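Local coordinates for interferon-activable protein 202 (PDB 4L5R) that binds double-stranded DNA without sequence specificity and dampens innate immune responses by inhibiting the AIM2 inflammasome, probably by sequestering cytoplasmic DNA, at residues N5-A10 with F74-I79; N36-T41 with F54-K59. All blocks are in the same frame, centred on the assembly; numbering follows the deposited sequence.

Contact 1 (N5-A10 with F74-I79); sequences NISKGA and FNSSGI. With nucleotides of chain C.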
ATOM      1  N   ASN A   5       4.501   5.343 -15.191  1.00 36.33           N
ATOM      2  CA  ASN A   5       4.421   4.527 -13.981  1.00 34.52           C
ATOM      3  C   ASN A   5       3.042   4.408 -13.334  1.00 36.24           C
ATOM      4  O   ASN A   5       2.881   3.664 -12.361  1.00 35.99           O
ATOM      5  CB  ASN A   5       5.444   4.983 -12.938  1.00 39.55           C
ATOM      6  CG  ASN A   5       6.861   4.624 -13.327  1.00 51.00           C
ATOM      7  OD1 ASN A   5       7.083   3.784 -14.199  1.00 50.29           O
ATOM      8  ND2 ASN A   5       7.830   5.257 -12.679  1.00 56.47           N
ATOM      9  N   ILE A   6       2.049   5.119 -13.866  1.00 33.29           N
ATOM     10  CA  ILE A   6       0.695   5.050 -13.301  1.00 33.64           C
ATOM     11  C   ILE A   6      -0.032   3.769 -13.719  1.00 37.99           C
ATOM     12  O   ILE A   6       0.159   3.272 -14.826  1.00 39.15           O
ATOM     13  CB  ILE A   6      -0.159   6.272 -13.698  1.00 35.50           C
ATOM     14  CG1 ILE A   6       0.503   7.565 -13.222  1.00 35.19           C
ATOM     15  CG2 ILE A   6      -1.572   6.161 -13.115  1.00 34.77           C
ATOM     16  CD1 ILE A   6       0.662   7.649 -11.712  1.00 32.93           C
ATOM     17  N   SER A   7      -0.881   3.246 -12.838  1.00 36.39           N
ATOM     18  CA  SER A   7      -1.605   2.006 -13.118  1.00 39.02           C
ATOM     19  C   SER A   7      -2.617   2.161 -14.254  1.00 45.25           C
ATOM     20  O   SER A   7      -3.120   3.257 -14.504  1.00 38.41           O
ATOM     21  CB  SER A   7      -2.307   1.492 -11.856  1.00 29.63           C
ATOM     22  OG  SER A   7      -1.366   1.017 -10.899  1.00 37.17           O
ATOM     23  N   LYS A   8      -2.911   1.052 -14.929  1.00 51.67           N
ATOM     24  CA  LYS A   8      -3.902   1.023 -16.003  1.00 54.93           C
ATOM     25  C   LYS A   8      -5.262   1.523 -15.532  1.00 51.58           C
ATOM     26  O   LYS A   8      -5.746   1.128 -14.471  1.00 46.79           O
ATOM     27  CB  LYS A   8      -4.062  -0.401 -16.556  1.00 58.53           C
ATOM     28  CG  LYS A   8      -2.831  -0.966 -17.243  1.00 62.04           C
ATOM     29  CD  LYS A   8      -3.126  -2.315 -17.894  1.00 59.52           C
ATOM     30  CE  LYS A   8      -3.395  -3.404 -16.856  1.00 55.44           C
ATOM     31  NZ  LYS A   8      -4.615  -4.192 -17.186  1.00 49.25           N
ATOM     32  N   GLY A   9      -5.876   2.391 -16.331  1.00 50.63           N
ATOM     33  CA  GLY A   9      -7.224   2.855 -16.057  1.00 55.62           C
ATOM     34  C   GLY A   9      -7.366   3.912 -14.973  1.00 53.26           C
ATOM     35  O   GLY A   9      -8.482   4.276 -14.607  1.00 52.43           O
ATOM     36  N   ALA A  10      -6.248   4.410 -14.454  1.00 41.50           N
ATOM     37  CA  ALA A  10      -6.306   5.376 -13.363  1.00 38.42           C
ATOM     38  C   ALA A  10      -6.860   6.715 -13.848  1.00 37.26           C
ATOM     39  O   ALA A  10      -6.670   7.100 -15.001  1.00 38.95           O
ATOM     40  CB  ALA A  10      -4.942   5.555 -12.715  1.00 39.88           C
ATOM     41  N   PHE A  74      -3.396  10.746  -9.493  1.00 25.71           N
ATOM     42  CA  PHE A  74      -4.295   9.795 -10.122  1.00 28.62           C
ATOM     43  C   PHE A  74      -4.987   8.949  -9.073  1.00 34.96           C
ATOM     44  O   PHE A  74      -4.493   8.780  -7.953  1.00 31.74           O
ATOM     45  CB  PHE A  74      -3.531   8.873 -11.082  1.00 30.42           C
ATOM     46  CG  PHE A  74      -2.976   9.578 -12.285  1.00 30.67           C
ATOM     47  CD1 PHE A  74      -1.776  10.269 -12.207  1.00 31.32           C
ATOM     48  CD2 PHE A  74      -3.651   9.546 -13.499  1.00 37.49           C
ATOM     49  CE1 PHE A  74      -1.260  10.925 -13.318  1.00 33.73           C
ATOM     50  CE2 PHE A  74      -3.140  10.198 -14.615  1.00 40.83           C
ATOM     51  CZ  PHE A  74      -1.944  10.886 -14.526  1.00 36.35           C
ATOM     52  N   ASN A  75      -6.132   8.406  -9.452  1.00 30.64           N
ATOM     53  CA  ASN A  75      -6.899   7.565  -8.564  1.00 28.91           C
ATOM     54  C   ASN A  75      -7.123   6.243  -9.263  1.00 31.98           C
ATOM     55  O   ASN A  75      -7.763   6.188 -10.318  1.00 34.91           O
ATOM     56  CB  ASN A  75      -8.229   8.227  -8.199  1.00 33.05           C
ATOM     57  CG  ASN A  75      -9.035   7.402  -7.210  1.00 38.36           C
ATOM     58  OD1 ASN A  75      -9.140   6.178  -7.340  1.00 38.06           O
ATOM     59  ND2 ASN A  75      -9.584   8.062  -6.198  1.00 43.81           N
ATOM     60  N   SER A  76      -6.569   5.187  -8.688  1.00 29.12           N
ATOM     61  CA  SER A  76      -6.650   3.863  -9.287  1.00 35.65           C
ATOM     62  C   SER A  76      -7.467   2.945  -8.387  1.00 31.23           C
ATOM     63  O   SER A  76      -6.966   2.400  -7.405  1.00 32.10           O
ATOM     64  CB  SER A  76      -5.251   3.295  -9.536  1.00 34.20           C
ATOM     65  OG  SER A  76      -5.327   1.985 -10.077  1.00 41.51           O
ATOM     66  N   SER A  77      -8.748   2.813  -8.715  1.00 36.05           N
ATOM     67  CA  SER A  77      -9.682   2.047  -7.897  1.00 37.20           C
ATOM     68  C   SER A  77      -9.555   2.364  -6.404  1.00 39.58           C
ATOM     69  O   SER A  77      -9.561   1.461  -5.566  1.00 39.55           O
ATOM     70  CB  SER A  77      -9.497   0.547  -8.146  1.00 46.16           C
ATOM     71  OG  SER A  77      -9.596   0.250  -9.529  1.00 47.43           O
ATOM     72  N   GLY A  78      -9.437   3.646  -6.074  1.00 34.26           N
ATOM     73  CA  GLY A  78      -9.383   4.069  -4.687  1.00 29.24           C
ATOM     74  C   GLY A  78      -7.988   4.230  -4.105  1.00 28.97           C
ATOM     75  O   GLY A  78      -7.835   4.729  -2.985  1.00 29.29           O
ATOM     76  N   ILE A  79      -6.970   3.769  -4.832  1.00 27.05           N
ATOM     77  CA  ILE A  79      -5.594   3.964  -4.405  1.00 21.83           C
ATOM     78  C   ILE A  79      -5.097   5.229  -5.110  1.00 20.58           C
ATOM     79  O   ILE A  79      -5.254   5.367  -6.315  1.00 24.85           O
ATOM     80  CB  ILE A  79      -4.661   2.792  -4.828  1.00 27.17           C
ATOM     81  CG1 ILE A  79      -5.253   1.427  -4.449  1.00 34.59           C
ATOM     82  CG2 ILE A  79      -3.255   2.989  -4.233  1.00 22.89           C
ATOM     83  CD1 ILE A  79      -5.053   1.031  -3.021  1.00 32.78           C
TER
ATOM     84  P    DC C  16      -9.392  -0.959 -20.961  1.00 73.41           P
ATOM     85  OP1  DC C  16     -10.418  -0.296 -20.126  1.00 77.72           O
ATOM     86  OP2  DC C  16      -9.614  -1.171 -22.411  1.00 67.35           O
ATOM     87  O5'  DC C  16      -8.024  -0.153 -20.816  1.00 63.90           O
ATOM     88  C5'  DC C  16      -7.362  -0.155 -19.574  1.00 60.00           C
ATOM     89  C4'  DC C  16      -5.881   0.020 -19.824  1.00 58.22           C
ATOM     90  O4'  DC C  16      -5.360  -1.106 -20.565  1.00 52.67           O
ATOM     91  C3'  DC C  16      -5.532   1.260 -20.638  1.00 58.79           C
ATOM     92  O3'  DC C  16      -4.829   2.107 -19.752  1.00 52.85           O
ATOM     93  C2'  DC C  16      -4.680   0.746 -21.805  1.00 56.71           C
ATOM     94  C1'  DC C  16      -4.269  -0.647 -21.329  1.00 50.39           C
ATOM     95  N1   DC C  16      -3.994  -1.677 -22.375  1.00 47.53           N
ATOM     96  C2   DC C  16      -2.681  -2.145 -22.535  1.00 51.16           C
ATOM     97  O2   DC C  16      -1.789  -1.675 -21.820  1.00 51.01           O
ATOM     98  N3   DC C  16      -2.421  -3.097 -23.466  1.00 50.70           N
ATOM     99  C4   DC C  16      -3.415  -3.581 -24.215  1.00 52.80           C
ATOM    100  N4   DC C  16      -3.109  -4.512 -25.123  1.00 49.27           N
ATOM    101  C5   DC C  16      -4.763  -3.125 -24.063  1.00 47.56           C
ATOM    102  C6   DC C  16      -5.005  -2.184 -23.138  1.00 48.61           C
ATOM    103  P    DT C  15     -11.081  -7.072 -22.716  1.00 79.79           P
ATOM    104  OP1  DT C  15     -12.475  -6.602 -22.548  1.00 82.13           O
ATOM    105  OP2  DT C  15     -10.537  -7.298 -24.074  1.00 74.09           O
ATOM    106  O5'  DT C  15     -10.085  -6.058 -21.983  1.00 61.00           O
ATOM    107  C5'  DT C  15     -10.253  -5.736 -20.610  1.00 63.10           C
ATOM    108  C4'  DT C  15      -9.151  -4.783 -20.196  1.00 64.13           C
ATOM    109  O4'  DT C  15      -7.873  -5.464 -20.284  1.00 60.39           O
ATOM    110  C3'  DT C  15      -9.044  -3.551 -21.089  1.00 62.29           C
ATOM    111  O3'  DT C  15      -9.059  -2.384 -20.296  1.00 67.16           O
ATOM    112  C2'  DT C  15      -7.711  -3.702 -21.818  1.00 61.17           C
ATOM    113  C1'  DT C  15      -6.925  -4.586 -20.856  1.00 60.56           C
ATOM    114  N1   DT C  15      -5.843  -5.370 -21.526  1.00 50.39           N
ATOM    115  C2   DT C  15      -4.548  -5.229 -21.081  1.00 47.96           C
ATOM    116  O2   DT C  15      -4.229  -4.502 -20.158  1.00 48.30           O
ATOM    117  N3   DT C  15      -3.635  -5.986 -21.760  1.00 42.39           N
ATOM    118  C4   DT C  15      -3.868  -6.841 -22.815  1.00 43.72           C
ATOM    119  O4   DT C  15      -2.959  -7.469 -23.353  1.00 49.68           O
ATOM    120  C5   DT C  15      -5.246  -6.940 -23.234  1.00 48.86           C
ATOM    121  C7   DT C  15      -5.628  -7.842 -24.370  1.00 48.79           C
ATOM    122  C6   DT C  15      -6.156  -6.207 -22.579  1.00 49.87           C
TER
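N75, which touches A10 across the contact through its carbonyl O, holds the following turn with its side chain: OD1 accepts from G78 N at 2.8 Å. This is an Asx motif that probably helps hold the type I' turn S76–I79. CB of N75 points away from 5-10, and CG stands anti to the backbone N (chi1 -177°), from where OD1 can meet G78 N. The carbonyl O itself lies 3.5 Å from A10 CA in a CA-H...O contact. On the other face the contact is mainly apolar. I6 crosses the F74 ring at about a right angle: CG1 lies over one face, offset toward the rim and 4.0 Å from the centroid, and CD1 reaches ring atom CD1 at 3.6 Å. A10 CB fills in between the CB atoms of F74 and S76. An alanine in place of F74 would probably leave I6 without the surface its CG1 and CD1 rest on, opening a gap beside the N-terminal loop. Further along, S7 CB abuts S76 OG at 3.5 Å, whereas S7 OG is hydrogen-bonded to E81. S7 also starts a type II turn, with G9 at positive phi, that carries K8 out to the DNA. There K8 NZ donates to O2 of thymidine DT15 of chain C at 3.0 Å, a minor-groove atom. The contact thus sets a DNA-contacting turn against the first OB fold: 5-10 leads into strand 11-13, which pairs antiparallel with strand 67-76, and strand 79-82 also pairs antiparallel with 67-76, the backbones of F74 and E81 being hydrogen-bonded.

Contact 2 (N36-T41 with F54-K59); sequences NMFHAT and FNMDLK. With NA (sodium ion), chain D.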
ATOM      1  N   ASN A  36      11.659   3.215  -8.958  1.00 27.74           N
ATOM      2  CA  ASN A  36      11.480   3.209  -7.505  1.00 27.37           C
ATOM      3  C   ASN A  36      10.132   3.775  -7.066  1.00 29.91           C
ATOM      4  O   ASN A  36       9.436   4.415  -7.847  1.00 32.67           O
ATOM      5  CB  ASN A  36      12.638   3.904  -6.783  1.00 29.87           C
ATOM      6  CG  ASN A  36      12.955   5.260  -7.361  1.00 35.58           C
ATOM      7  OD1 ASN A  36      12.059   6.008  -7.752  1.00 36.26           O
ATOM      8  ND2 ASN A  36      14.250   5.590  -7.431  1.00 44.05           N
ATOM      9  N   MET A  37       9.755   3.513  -5.821  1.00 28.18           N
ATOM     10  CA  MET A  37       8.482   4.007  -5.293  1.00 25.27           C
ATOM     11  C   MET A  37       8.481   3.860  -3.780  1.00 30.17           C
ATOM     12  O   MET A  37       9.385   3.242  -3.208  1.00 25.30           O
ATOM     13  CB  MET A  37       7.317   3.200  -5.881  1.00 25.37           C
ATOM     14  CG  MET A  37       7.293   1.734  -5.430  1.00 23.96           C
ATOM     15  SD  MET A  37       5.825   0.830  -6.004  1.00 30.62           S
ATOM     16  CE  MET A  37       4.581   1.506  -4.908  1.00 27.01           C
ATOM     17  N   PHE A  38       7.467   4.421  -3.122  1.00 20.24           N
ATOM     18  CA  PHE A  38       7.248   4.113  -1.731  1.00 21.02           C
ATOM     19  C   PHE A  38       5.744   4.104  -1.492  1.00 22.55           C
ATOM     20  O   PHE A  38       4.987   4.713  -2.260  1.00 20.05           O
ATOM     21  CB  PHE A  38       8.023   5.037  -0.765  1.00 20.49           C
ATOM     22  CG  PHE A  38       7.618   6.506  -0.814  1.00 22.74           C
ATOM     23  CD1 PHE A  38       6.578   6.977  -0.037  1.00 23.07           C
ATOM     24  CD2 PHE A  38       8.332   7.410  -1.588  1.00 28.70           C
ATOM     25  CE1 PHE A  38       6.210   8.333  -0.058  1.00 33.89           C
ATOM     26  CE2 PHE A  38       7.979   8.761  -1.615  1.00 27.80           C
ATOM     27  CZ  PHE A  38       6.916   9.216  -0.844  1.00 25.20           C
ATOM     28  N   HIS A  39       5.321   3.359  -0.483  1.00 18.37           N
ATOM     29  CA  HIS A  39       3.913   3.335  -0.081  1.00 20.46           C
ATOM     30  C   HIS A  39       3.643   4.356   1.002  1.00 24.09           C
ATOM     31  O   HIS A  39       4.522   4.673   1.793  1.00 25.18           O
ATOM     32  CB  HIS A  39       3.542   1.954   0.466  1.00 19.05           C
ATOM     33  CG  HIS A  39       3.575   0.880  -0.566  1.00 22.50           C
ATOM     34  ND1 HIS A  39       2.591   0.740  -1.521  1.00 26.45           N
ATOM     35  CD2 HIS A  39       4.486  -0.093  -0.815  1.00 20.99           C
ATOM     36  CE1 HIS A  39       2.892  -0.275  -2.312  1.00 27.00           C
ATOM     37  NE2 HIS A  39       4.036  -0.800  -1.901  1.00 25.70           N
ATOM     38  N   ALA A  40       2.405   4.835   1.079  1.00 24.26           N
ATOM     39  CA  ALA A  40       2.058   5.718   2.156  1.00 16.80           C
ATOM     40  C   ALA A  40       0.562   5.584   2.430  1.00 18.35           C
ATOM     41  O   ALA A  40      -0.176   5.002   1.625  1.00 19.44           O
ATOM     42  CB  ALA A  40       2.436   7.176   1.811  1.00 20.60           C
ATOM     43  N   THR A  41       0.154   6.077   3.596  1.00 19.86           N
ATOM     44  CA  THR A  41      -1.270   6.196   3.970  1.00 17.42           C
ATOM     45  C   THR A  41      -1.489   7.649   4.394  1.00 20.42           C
ATOM     46  O   THR A  41      -0.666   8.225   5.119  1.00 24.25           O
ATOM     47  CB  THR A  41      -1.610   5.256   5.128  1.00 18.18           C
ATOM     48  OG1 THR A  41      -1.441   3.891   4.697  1.00 24.15           O
ATOM     49  CG2 THR A  41      -3.061   5.435   5.563  1.00 31.07           C
ATOM     50  N   PHE A  54       5.726   7.691  -6.729  1.00 27.01           N
ATOM     51  CA  PHE A  54       6.753   7.282  -7.688  1.00 35.03           C
ATOM     52  C   PHE A  54       7.821   8.334  -7.839  1.00 33.34           C
ATOM     53  O   PHE A  54       8.869   8.099  -8.428  1.00 32.05           O
ATOM     54  CB  PHE A  54       6.112   6.970  -9.041  1.00 26.91           C
ATOM     55  CG  PHE A  54       5.125   5.854  -8.958  1.00 28.91           C
ATOM     56  CD1 PHE A  54       5.562   4.551  -8.838  1.00 25.07           C
ATOM     57  CD2 PHE A  54       3.766   6.103  -8.935  1.00 23.55           C
ATOM     58  CE1 PHE A  54       4.657   3.502  -8.708  1.00 28.31           C
ATOM     59  CE2 PHE A  54       2.852   5.056  -8.815  1.00 30.82           C
ATOM     60  CZ  PHE A  54       3.295   3.762  -8.708  1.00 30.02           C
ATOM     61  N   ASN A  55       7.558   9.502  -7.283  1.00 29.06           N
ATOM     62  CA  ASN A  55       8.501  10.599  -7.389  1.00 28.47           C
ATOM     63  C   ASN A  55       9.297  10.714  -6.101  1.00 25.81           C
ATOM     64  O   ASN A  55       8.767  11.145  -5.088  1.00 24.29           O
ATOM     65  CB  ASN A  55       7.752  11.894  -7.687  1.00 28.99           C
ATOM     66  CG  ASN A  55       8.677  13.079  -7.799  1.00 28.82           C
ATOM     67  OD1 ASN A  55       9.895  12.930  -7.699  1.00 33.14           O
ATOM     68  ND2 ASN A  55       8.108  14.268  -8.012  1.00 35.73           N
ATOM     69  N   MET A  56      10.565  10.295  -6.131  1.00 27.36           N
ATOM     70  CA  MET A  56      11.377  10.249  -4.906  1.00 28.20           C
ATOM     71  C   MET A  56      11.598  11.620  -4.261  1.00 31.94           C
ATOM     72  O   MET A  56      11.871  11.709  -3.059  1.00 34.02           O
ATOM     73  CB  MET A  56      12.735   9.564  -5.156  1.00 33.95           C
ATOM     74  CG  MET A  56      12.637   8.094  -5.470  1.00 38.52           C
ATOM     75  SD  MET A  56      11.697   7.190  -4.215  1.00 44.12           S
ATOM     76  CE  MET A  56      10.076   7.128  -4.960  1.00 38.38           C
ATOM     77  N   ASP A  57      11.483  12.684  -5.056  1.00 30.38           N
ATOM     78  CA  ASP A  57      11.533  14.044  -4.535  1.00 36.05           C
ATOM     79  C   ASP A  57      10.470  14.304  -3.470  1.00 35.61           C
ATOM     80  O   ASP A  57      10.575  15.250  -2.700  1.00 30.23           O
ATOM     81  CB  ASP A  57      11.362  15.055  -5.668  1.00 39.97           C
ATOM     82  CG  ASP A  57      12.574  15.120  -6.581  1.00 52.50           C
ATOM     83  OD1 ASP A  57      13.652  14.625  -6.184  1.00 54.55           O
ATOM     84  OD2 ASP A  57      12.441  15.668  -7.694  1.00 56.86           O
ATOM     85  N   LEU A  58       9.453  13.456  -3.409  1.00 33.21           N
ATOM     86  CA  LEU A  58       8.373  13.665  -2.456  1.00 35.26           C
ATOM     87  C   LEU A  58       8.600  12.957  -1.128  1.00 34.09           C
ATOM     88  O   LEU A  58       7.840  13.154  -0.180  1.00 26.71           O
ATOM     89  CB  LEU A  58       7.052  13.194  -3.055  1.00 37.03           C
ATOM     90  CG  LEU A  58       6.687  13.815  -4.404  1.00 24.26           C
ATOM     91  CD1 LEU A  58       5.384  13.191  -4.899  1.00 28.64           C
ATOM     92  CD2 LEU A  58       6.562  15.349  -4.295  1.00 33.92           C
ATOM     93  N   LYS A  59       9.630  12.123  -1.050  1.00 29.25           N
ATOM     94  CA  LYS A  59       9.825  11.315   0.151  1.00 32.36           C
ATOM     95  C   LYS A  59       9.935  12.232   1.370  1.00 36.10           C
ATOM     96  O   LYS A  59       9.326  11.978   2.409  1.00 33.03           O
ATOM     97  CB  LYS A  59      11.037  10.372   0.002  1.00 33.54           C
ATOM     98  CG  LYS A  59      11.361   9.502   1.224  1.00 36.72           C
ATOM     99  CD  LYS A  59      10.177   8.660   1.710  1.00 35.19           C
ATOM    100  CE  LYS A  59      10.562   7.902   2.986  1.00 33.65           C
ATOM    101  NZ  LYS A  59       9.415   7.325   3.746  1.00 37.92           N
TER
HETATM  102 NA    NA D 301       9.854   6.018 -10.088  1.00 47.65          NA
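F38 and K59 meet in the closely fitted part of this contact. The aliphatic chain of K59 lies across the phenyl ring, with CD over its centre 3.9 Å from the centroid, a CH-pi contact; the bend at chi2 (55°) is what brings CD there. K59 CA also comes within 3.6 Å of F38 CE2. M56 is packed just as tightly: its CE touches F38 CD2 at 3.8 Å, the two side chains running antiparallel, and reaches M37 CA at 3.5 Å. Its CG lies 3.1 Å from N36 OD1, the shortest approach between the segments, where the two side chains cross obliquely. M37 and F54, both buried, extend alongside each other in a common direction; M37 CB packs on F54 CD1 at 3.7 Å, and its sulfur stands oblique to the ring in a Met-aromatic contact. No hydrogen bond joins the segments here; instead the carbonyl oxygens of N36 and F54 each bind the sodium ion at 2.8 Å, so the cation links two backbones whose oxygens would otherwise probably repel. The looser side is at the polar end of K59: NZ is only loosely associated with the F38 ring, 5.1 Å from its centroid, and bonds instead to T25 O. N55 OD1 accepts from D57 N in an Asx turn that opens the 3-10 segment 56-58, and D57 is exposed. Residues 36-41 belong to strand 35-43 of the first OB fold, which includes most of the region 37-44 required for homomultimerization and is flanked by strands 17-30 and 48-53; the loop 54-59 leaves the latter and folds back over the start of strand 35-43, while F62 meets F38 edge-to-face.

Contacts 1 and 2 have centres 15 Å apart and reach the same curled sheet of the first OB fold; both segments of contact 2 lie in the chain between 5-10 and 74-79. They touch where N5 O lies 3.7 Å from F54 CZ. E81 also spans them, touching I6, S7 and S76 on one side and F54 on the other, and H192, from the second OB fold, packs against S7, M37 and F54. Contact 1 bears on the DNA directly, whereas the nearest atom of contact 2 is about 8 Å from it. The sodium ion bound in contact 2 lies about 9 Å from the I6 side chain, and H39, which mediates interaction with TP53BP1, has its side chain about 10 Å from that of S7.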